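Local coordinates for DUF917 domain-containing protein (Chromobacterium violaceum, PDB 2O3I) that is of unknown function but carries the N- and C-terminal domains of the S-Me-THD-like (DUF917) family and forms a two-chain assembly, at residues A66-P71 with P193-P198. The protein carries 2 engineered substitutions. Sequence-based numbering, arbitrary orientation.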
ATOM      1  N   ALA A  66      -2.538  10.965  14.299  1.00 22.70           N
ATOM      2  CA  ALA A  66      -3.111   9.884  15.093  1.00 23.55           C
ATOM      3  C   ALA A  66      -2.346   8.571  14.994  1.00 24.47           C
ATOM      4  O   ALA A  66      -1.299   8.474  14.346  1.00 24.98           O
ATOM      5  CB  ALA A  66      -4.563   9.648  14.672  1.00 21.88           C
ATOM      6  N   TYR A  67      -2.882   7.568  15.674  1.00 25.06           N
ATOM      7  CA  TYR A  67      -2.332   6.226  15.645  1.00 27.42           C
ATOM      8  C   TYR A  67      -3.357   5.453  14.819  1.00 27.64           C
ATOM      9  O   TYR A  67      -4.549   5.740  14.869  1.00 25.11           O
ATOM     10  CB  TYR A  67      -2.240   5.647  17.062  1.00 28.22           C
ATOM     11  CG  TYR A  67      -0.837   5.580  17.619  1.00 28.29           C
ATOM     12  CD1 TYR A  67      -0.550   6.084  18.887  1.00 28.36           C
ATOM     13  CD2 TYR A  67       0.196   4.990  16.895  1.00 29.04           C
ATOM     14  CE1 TYR A  67       0.727   6.004  19.425  1.00 27.77           C
ATOM     15  CE2 TYR A  67       1.488   4.901  17.427  1.00 28.96           C
ATOM     16  CZ  TYR A  67       1.743   5.411  18.694  1.00 29.51           C
ATOM     17  OH  TYR A  67       3.007   5.323  19.235  1.00 28.29           O
HETATM   18  N   MSE A  68      -2.882   4.488  14.045  1.00 31.98           N
HETATM   19  CA  MSE A  68      -3.751   3.680  13.194  1.00 35.19           C
HETATM   20  C   MSE A  68      -3.258   2.226  13.234  1.00 35.33           C
HETATM   21  O   MSE A  68      -2.057   1.970  13.379  1.00 30.93           O
HETATM   22  CB  MSE A  68      -3.707   4.231  11.757  1.00 37.22           C
HETATM   23  CG  MSE A  68      -4.551   3.484  10.730  1.00 43.07           C
HETATM   24 SE   MSE A  68      -4.252   4.127   8.899  1.00 49.79          SE
HETATM   25  CE  MSE A  68      -6.065   4.616   8.438  1.00 48.39           C
ATOM     26  N   GLY A  69      -4.183   1.279  13.128  1.00 36.73           N
ATOM     27  CA  GLY A  69      -3.794  -0.120  13.146  1.00 39.83           C
ATOM     28  C   GLY A  69      -4.475  -0.969  14.201  1.00 42.66           C
ATOM     29  O   GLY A  69      -5.493  -0.577  14.774  1.00 42.39           O
ATOM     30  N   ALA A  70      -3.893  -2.140  14.456  1.00 45.39           N
ATOM     31  CA  ALA A  70      -4.415  -3.094  15.431  1.00 47.44           C
ATOM     32  C   ALA A  70      -4.228  -2.644  16.881  1.00 49.78           C
ATOM     33  O   ALA A  70      -3.116  -2.318  17.298  1.00 48.80           O
ATOM     34  CB  ALA A  70      -3.746  -4.445  15.227  1.00 47.62           C
ATOM     35  N   PRO A  71      -5.320  -2.625  17.669  1.00 52.62           N
ATOM     36  CA  PRO A  71      -5.241  -2.213  19.074  1.00 53.38           C
ATOM     37  C   PRO A  71      -4.246  -3.047  19.873  1.00 53.15           C
ATOM     38  O   PRO A  71      -3.575  -2.535  20.764  1.00 53.34           O
ATOM     39  CB  PRO A  71      -6.674  -2.391  19.565  1.00 53.44           C
ATOM     40  CG  PRO A  71      -7.475  -2.042  18.348  1.00 54.36           C
ATOM     41  CD  PRO A  71      -6.728  -2.796  17.259  1.00 54.53           C
ATOM     42  N   PRO A 193      -3.300  -1.619   4.731  1.00 42.50           N
ATOM     43  CA  PRO A 193      -2.493  -2.796   4.384  1.00 41.35           C
ATOM     44  C   PRO A 193      -0.994  -2.559   4.572  1.00 40.40           C
ATOM     45  O   PRO A 193      -0.252  -3.467   4.946  1.00 39.98           O
ATOM     46  CB  PRO A 193      -2.865  -3.047   2.924  1.00 41.54           C
ATOM     47  CG  PRO A 193      -4.282  -2.565   2.860  1.00 41.10           C
ATOM     48  CD  PRO A 193      -4.208  -1.266   3.626  1.00 41.62           C
ATOM     49  N   ILE A 194      -0.560  -1.332   4.305  1.00 39.37           N
ATOM     50  CA  ILE A 194       0.842  -0.963   4.447  1.00 38.16           C
ATOM     51  C   ILE A 194       1.298  -1.174   5.887  1.00 39.23           C
ATOM     52  O   ILE A 194       2.446  -1.535   6.138  1.00 39.37           O
ATOM     53  CB  ILE A 194       1.058   0.511   4.029  1.00 36.73           C
ATOM     54  CG1 ILE A 194       0.838   0.647   2.519  1.00 35.05           C
ATOM     55  CG2 ILE A 194       2.451   0.978   4.421  1.00 36.49           C
ATOM     56  CD1 ILE A 194       0.837   2.056   2.015  1.00 31.57           C
ATOM     57  N   LEU A 195       0.392  -0.957   6.832  1.00 39.73           N
ATOM     58  CA  LEU A 195       0.717  -1.132   8.242  1.00 41.17           C
ATOM     59  C   LEU A 195       0.883  -2.607   8.622  1.00 41.67           C
ATOM     60  O   LEU A 195       1.434  -2.918   9.679  1.00 40.42           O
ATOM     61  CB  LEU A 195      -0.362  -0.486   9.122  1.00 40.57           C
ATOM     62  CG  LEU A 195      -0.470   1.044   9.082  1.00 39.17           C
ATOM     63  CD1 LEU A 195      -1.633   1.505   9.948  1.00 38.16           C
ATOM     64  CD2 LEU A 195       0.833   1.657   9.565  1.00 39.07           C
ATOM     65  N   THR A 196       0.412  -3.513   7.769  1.00 41.59           N
ATOM     66  CA  THR A 196       0.542  -4.935   8.061  1.00 42.95           C
ATOM     67  C   THR A 196       1.932  -5.413   7.657  1.00 44.24           C
ATOM     68  O   THR A 196       2.303  -6.559   7.901  1.00 45.53           O
ATOM     69  CB  THR A 196      -0.524  -5.780   7.325  1.00 42.91           C
ATOM     70  OG1 THR A 196      -0.230  -5.820   5.926  1.00 41.77           O
ATOM     71  CG2 THR A 196      -1.912  -5.181   7.533  1.00 41.34           C
ATOM     72  N   ASN A 197       2.700  -4.524   7.040  1.00 45.86           N
ATOM     73  CA  ASN A 197       4.056  -4.850   6.627  1.00 46.66           C
ATOM     74  C   ASN A 197       4.896  -5.077   7.884  1.00 47.11           C
ATOM     75  O   ASN A 197       4.749  -4.362   8.872  1.00 46.40           O
ATOM     76  CB  ASN A 197       4.657  -3.704   5.816  1.00 46.17           C
ATOM     77  CG  ASN A 197       6.019  -4.049   5.251  1.00 48.46           C
ATOM     78  OD1 ASN A 197       6.131  -4.777   4.261  1.00 49.68           O
ATOM     79  ND2 ASN A 197       7.066  -3.543   5.887  1.00 48.34           N
ATOM     80  N   PRO A 198       5.794  -6.075   7.860  1.00 48.31           N
ATOM     81  CA  PRO A 198       6.647  -6.382   9.011  1.00 47.52           C
ATOM     82  C   PRO A 198       7.359  -5.191   9.632  1.00 46.71           C
ATOM     83  O   PRO A 198       7.554  -5.144  10.844  1.00 46.99           O
ATOM     84  CB  PRO A 198       7.618  -7.407   8.444  1.00 48.97           C
ATOM     85  CG  PRO A 198       6.742  -8.174   7.509  1.00 49.44           C
ATOM     86  CD  PRO A 198       6.012  -7.057   6.782  1.00 48.25           C
TER
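Leu195 and Met68, a selenomethionine, meet because of how each side chain leaves its backbone: Leu195 holds CG anti to its carbonyl carbon (chi1 -68°) and extends CD1 toward the strand with chi2 near 180°, while Met68 extends with CG anti to the backbone N (chi1 179°) before bending at its last torsion. The two chains cross at about a right angle. On the Leu195 side, CD1 makes all the close contacts: Leu195 CD1 sits 3.6 Å from Met68 CG, with Met68 SE at 3.9 Å from the same Leu195 CD1. That methyl also rests against the strand backbone, 3.5 Å from Met68 O, and reaches the start of Gly69, where Leu195 CD1 is 4.1 Å from Gly69 N. Behind Leu195 the chain leaves helix 183-194 through a type I turn, Ile194 to Asn197. Here Pro193 O accepts hydrogen bonds from both Thr196 N and Thr196 OG1, the hydroxyl lying in the carbonyl plane on a lone pair. Leu158 and Phe200 also pack on Leu195, and Leu191 on Met68. The pair packs the end of strand 61-69 in the mixed sheet against the turn following helix 183-194. A methyl offers peptide atoms no hydrogen bond, implying cohesion through buried van der Waals packing.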